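Local coordinates for protein transferrin (PDB 6WB6) that carries iron in an insect, binding a single ferric ion per molecule together with a carbonate anion, at residues S465-L470 and M582-T587; E427-G430 and P435-A438. One frame throughout, in Å; residues are numbered along the deposited sequence.

Contact 1. Residues S465-L470 and M582-T587; sequences STFSGL and MAPSRT
Phe-467 turns its ring toward Pro-584 by placing CG opposite the backbone N (chi1 178°), with the ring perpendicular to the CA-CB-CG plane (chi2 -90°). CD of Pro-584 thereby comes over the centre of one ring face, 3.5 Å from the centroid of the Phe-467 ring and 13° off its normal, a close CH-pi contact. CG of the same proline reaches only the CD2 side, so one methylene, CD, carries most of the CH-pi contact. On the same side of the ring plane, CD1 of Phe-467 meets CB of Ala-583 at 4.0 Å. Two further approaches are oblique: Ala-583 CA lies 3.8 Å from Phe-467 CE1, and the carbonyl O of Met-582 lies 3.4 Å from Phe-467 CZ. The ring is buried further by Ile-653 of helix 644-659, Met-410 and Ala-438; Phe-650 of that helix packs on Pro-584. This joins the start of helix 467-479 to the extended linker between strands 581-582 and 587-590, which connects the two sheets of the C-terminal lobe and belongs to one of the two antiparallel connections forming the interdomain hinge in transferrin lobes. The helix start is fixed by Thr-466 at the N-cap, whose OG1 accepts from Gly-469 N at 2.7 Å and also bonds with Ser-463 O. By sequence, Thr-466 probably occupies the place of the carbonate-binding Arg-120 in the N-terminal lobe, consistent with a protein that holds one iron. Farther along the linker, Thr-587 OG1 donates to Ser-585 O at 2.6 Å, almost in line with the carbonyl bond. Arg-586 leaves the contact altogether: its NE forms a salt bridge with Asp-408 OD1.

Contact 2. Residues E427-G430 and P435-A438; sequences EVYG and PNYA
Tyr-429 and Asn-436 meet where their side chains cross at about a right angle, with ring and amide planes only 9° apart. ND2 of Asn-436 approaches the ring obliquely from above its plane, 3.8 Å from both CD2 and CE2 of Tyr-429, whereas the backbone N of Asn-436 lies in the ring plane at its edge. Asn-436 brings its amide here by setting CG across from its carbonyl carbon (chi1 -67°). The ring's rotation is fixed at the far end, where Tyr-429 OH donates a very short bond, 2.5 Å, to Glu-427 OE1; Glu-427 OE2 accepts from Asn-633 N. Replacing Asn-436 by an alanine removes the amide, which is likely to open a gap beside CD2 and CE2 of Tyr-429. Val-428 and Pro-435 run side by side and point the same way, CG1 of the valine 4.0 Å from CD of the proline. Glu-427 and Val-428 form the buried side; Tyr-429, Pro-435 and Asn-436 remain partly exposed, and the chain comes to the surface at Gly-430. Beyond the contact, Tyr-437 packs on Met-582 and Asn-579. Strand 422-428 thus gives way, through a short connection, to strand 437-443 of the other sheet, the first of the two antiparallel connections that form the interdomain hinge of a transferrin lobe.

Overall arrangement
Contact 2 closes before contact 1 opens along the chain, and their centres are 10 Å apart within the C-terminal lobe. Both span the passage between its two sheets: 427-438 leads from strand 422-428 to strand 437-443, and the linker 582-587 returns from strand 581-582 to strand 587-590. The two linkers run antiparallel and are joined directly, Ala-583 N to Asn-436 O at 2.8 Å and Ser-585 OG to Glu-427 O at 2.7 Å, both probable hydrogen bonds. Helix 467-479 touches both, since Ser-468 CB packs on Ala-438 CB. The linkers probably form the hinge about which, as in other transferrins, the subdomains may open and close, with the start of that helix packed against it.

Contact 1. Residues S465-L470 and M582-T587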
loop_
_atom_site.group_PDB
_atom_site.type_symbol
_atom_site.label_atom_id
_atom_site.label_comp_id
_atom_site.label_asym_id
_atom_site.label_seq_id
_atom_site.Cartn_x
_atom_site.Cartn_y
_atom_site.Cartn_z
ATOM N N SER A 465 16.762 -24.793 -13.772
ATOM C CA SER A 465 16.908 -23.938 -12.602
ATOM C C SER A 465 15.610 -23.227 -12.221
ATOM O O SER A 465 15.615 -22.430 -11.280
ATOM C CB SER A 465 18.022 -22.910 -12.839
ATOM O OG SER A 465 17.773 -22.119 -13.994
ATOM N N THR A 466 14.500 -23.503 -12.896
ATOM C CA THR A 466 13.253 -22.811 -12.601
ATOM C C THR A 466 12.289 -23.696 -11.815
ATOM O O THR A 466 12.297 -24.927 -11.917
ATOM C CB THR A 466 12.533 -22.352 -13.867
ATOM O OG1 THR A 466 11.913 -23.481 -14.471
ATOM C CG2 THR A 466 13.485 -21.676 -14.838
ATOM N N PHE A 467 11.425 -23.035 -11.052
ATOM C CA PHE A 467 10.343 -23.736 -10.380
ATOM C C PHE A 467 9.417 -24.404 -11.391
ATOM O O PHE A 467 9.177 -25.615 -11.329
ATOM C CB PHE A 467 9.573 -22.761 -9.489
ATOM C CG PHE A 467 8.424 -23.385 -8.789
ATOM C CD1 PHE A 467 7.173 -23.402 -9.374
ATOM C CD2 PHE A 467 8.596 -23.975 -7.551
ATOM C CE1 PHE A 467 6.117 -23.982 -8.746
ATOM C CE2 PHE A 467 7.554 -24.570 -6.916
ATOM C CZ PHE A 467 6.296 -24.572 -7.503
ATOM N N SER A 468 8.896 -23.634 -12.343
ATOM C CA SER A 468 7.886 -24.171 -13.258
ATOM C C SER A 468 8.465 -25.231 -14.190
ATOM O O SER A 468 7.735 -26.116 -14.663
ATOM C CB SER A 468 7.272 -23.040 -14.093
ATOM O OG SER A 468 7.119 -21.843 -13.336
ATOM N N GLY A 469 9.760 -25.170 -14.447
ATOM C CA GLY A 469 10.365 -26.050 -15.415
ATOM C C GLY A 469 10.710 -27.387 -14.808
ATOM O O GLY A 469 10.542 -28.432 -15.435
ATOM N N LEU A 470 11.175 -27.365 -13.563
ATOM C CA LEU A 470 11.712 -28.563 -12.926
ATOM C C LEU A 470 10.888 -28.936 -11.703
ATOM O O LEU A 470 10.240 -29.983 -11.705
ATOM C CB LEU A 470 13.181 -28.339 -12.562
ATOM C CG LEU A 470 13.952 -29.523 -11.972
ATOM C CD1 LEU A 470 13.735 -29.607 -10.476
ATOM C CD2 LEU A 470 13.573 -30.830 -12.661
ATOM N N MET A 582 1.144 -23.290 -7.890
ATOM C CA MET A 582 1.461 -21.896 -7.677
ATOM C C MET A 582 2.963 -21.748 -7.479
ATOM O O MET A 582 3.612 -22.610 -6.880
ATOM C CB MET A 582 0.711 -21.366 -6.462
ATOM C CG MET A 582 0.812 -19.863 -6.331
ATOM S SD MET A 582 -0.126 -19.246 -4.942
ATOM C CE MET A 582 1.085 -19.513 -3.680
ATOM N N ALA A 583 3.506 -20.673 -7.989
ATOM C CA ALA A 583 4.936 -20.449 -7.975
ATOM C C ALA A 583 5.314 -19.579 -6.793
ATOM O O ALA A 583 4.650 -18.567 -6.540
ATOM C CB ALA A 583 5.382 -19.786 -9.274
ATOM N N PRO A 584 6.348 -19.917 -6.028
ATOM C CA PRO A 584 6.774 -19.004 -4.963
ATOM C C PRO A 584 7.263 -17.708 -5.579
ATOM O O PRO A 584 8.123 -17.711 -6.457
ATOM C CB PRO A 584 7.891 -19.777 -4.249
ATOM C CG PRO A 584 8.371 -20.748 -5.256
ATOM C CD PRO A 584 7.200 -21.112 -6.106
ATOM N N SER A 585 6.659 -16.604 -5.156
ATOM C CA SER A 585 7.091 -15.268 -5.534
ATOM C C SER A 585 7.955 -14.728 -4.415
ATOM O O SER A 585 7.935 -15.253 -3.303
ATOM C CB SER A 585 5.904 -14.321 -5.748
ATOM O OG SER A 585 5.397 -13.853 -4.512
ATOM N N ARG A 586 8.713 -13.673 -4.704
ATOM C CA ARG A 586 9.490 -13.057 -3.642
ATOM C C ARG A 586 8.622 -12.972 -2.394
ATOM O O ARG A 586 7.503 -12.456 -2.439
ATOM C CB ARG A 586 9.969 -11.667 -4.034
ATOM C CG ARG A 586 10.576 -10.914 -2.897
ATOM C CD ARG A 586 11.353 -9.692 -3.381
ATOM N NE ARG A 586 12.512 -10.078 -4.170
ATOM C CZ ARG A 586 13.317 -9.223 -4.804
ATOM N NH1 ARG A 586 13.117 -7.911 -4.745
ATOM N NH2 ARG A 586 14.334 -9.683 -5.498
ATOM N N THR A 587 9.152 -13.490 -1.288
ATOM C CA THR A 587 8.417 -13.715 -0.046
ATOM C C THR A 587 9.195 -13.152 1.128
ATOM O O THR A 587 10.413 -13.346 1.216
ATOM C CB THR A 587 8.221 -15.185 0.213
ATOM O OG1 THR A 587 7.451 -15.763 -0.839
ATOM C CG2 THR A 587 7.528 -15.376 1.510
#

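Contact 2. Residues E427-G430 and P435-A438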
loop_
_atom_site.group_PDB
_atom_site.type_symbol
_atom_site.label_atom_id
_atom_site.label_comp_id
_atom_site.label_asym_id
_atom_site.label_seq_id
_atom_site.Cartn_x
_atom_site.Cartn_y
_atom_site.Cartn_z
ATOM N N GLU A 427 4.891 -11.211 -2.963
ATOM C CA GLU A 427 4.574 -10.368 -4.103
ATOM C C GLU A 427 3.480 -10.985 -4.951
ATOM O O GLU A 427 3.374 -12.207 -5.082
ATOM C CB GLU A 427 5.816 -10.130 -4.971
ATOM C CG GLU A 427 6.771 -9.159 -4.346
ATOM C CD GLU A 427 7.962 -8.796 -5.215
ATOM O OE1 GLU A 427 8.216 -9.462 -6.243
ATOM O OE2 GLU A 427 8.662 -7.861 -4.826
ATOM N N VAL A 428 2.632 -10.126 -5.490
ATOM C CA VAL A 428 1.696 -10.538 -6.519
ATOM C C VAL A 428 1.965 -9.710 -7.767
ATOM O O VAL A 428 2.519 -8.609 -7.713
ATOM C CB VAL A 428 0.225 -10.409 -6.071
ATOM C CG1 VAL A 428 -0.067 -11.419 -4.996
ATOM C CG2 VAL A 428 -0.095 -8.999 -5.622
ATOM N N TYR A 429 1.542 -10.250 -8.902
ATOM C CA TYR A 429 1.942 -9.715 -10.192
ATOM C C TYR A 429 0.740 -9.620 -11.124
ATOM O O TYR A 429 -0.354 -10.101 -10.826
ATOM C CB TYR A 429 3.033 -10.578 -10.806
ATOM C CG TYR A 429 4.173 -10.842 -9.876
ATOM C CD1 TYR A 429 5.084 -9.849 -9.576
ATOM C CD2 TYR A 429 4.342 -12.086 -9.295
ATOM C CE1 TYR A 429 6.145 -10.084 -8.734
ATOM C CE2 TYR A 429 5.415 -12.331 -8.440
ATOM C CZ TYR A 429 6.305 -11.323 -8.170
ATOM O OH TYR A 429 7.367 -11.508 -7.328
ATOM N N GLY A 430 0.958 -8.965 -12.258
ATOM C CA GLY A 430 -0.079 -8.841 -13.265
ATOM C C GLY A 430 -1.199 -7.896 -12.892
ATOM O O GLY A 430 -1.247 -7.352 -11.778
ATOM N N PRO A 435 0.175 -14.320 -7.642
ATOM C CA PRO A 435 1.529 -14.864 -7.824
ATOM C C PRO A 435 1.631 -15.501 -9.196
ATOM O O PRO A 435 0.624 -15.753 -9.850
ATOM C CB PRO A 435 1.665 -15.907 -6.716
ATOM C CG PRO A 435 0.532 -15.625 -5.769
ATOM C CD PRO A 435 -0.554 -15.046 -6.584
ATOM N N ASN A 436 2.859 -15.744 -9.643
ATOM C CA ASN A 436 3.035 -16.559 -10.835
ATOM C C ASN A 436 2.595 -17.985 -10.547
ATOM O O ASN A 436 2.632 -18.444 -9.403
ATOM C CB ASN A 436 4.485 -16.559 -11.287
ATOM C CG ASN A 436 4.935 -15.200 -11.771
ATOM O OD1 ASN A 436 4.224 -14.529 -12.525
ATOM N ND2 ASN A 436 6.090 -14.764 -11.296
ATOM N N TYR A 437 2.181 -18.685 -11.599
ATOM C CA TYR A 437 1.880 -20.105 -11.524
ATOM C C TYR A 437 2.730 -20.885 -12.512
ATOM O O TYR A 437 2.953 -20.451 -13.650
ATOM C CB TYR A 437 0.409 -20.378 -11.815
ATOM C CG TYR A 437 -0.492 -19.977 -10.679
ATOM C CD1 TYR A 437 -0.614 -18.648 -10.305
ATOM C CD2 TYR A 437 -1.201 -20.921 -9.972
ATOM C CE1 TYR A 437 -1.432 -18.285 -9.261
ATOM C CE2 TYR A 437 -2.020 -20.567 -8.933
ATOM C CZ TYR A 437 -2.134 -19.251 -8.581
ATOM O OH TYR A 437 -2.957 -18.884 -7.549
ATOM N N ALA A 438 3.191 -22.042 -12.070
ATOM C CA ALA A 438 3.720 -23.022 -13.001
ATOM C C ALA A 438 2.559 -23.674 -13.734
ATOM O O ALA A 438 1.628 -24.198 -13.108
ATOM C CB ALA A 438 4.552 -24.072 -12.268
#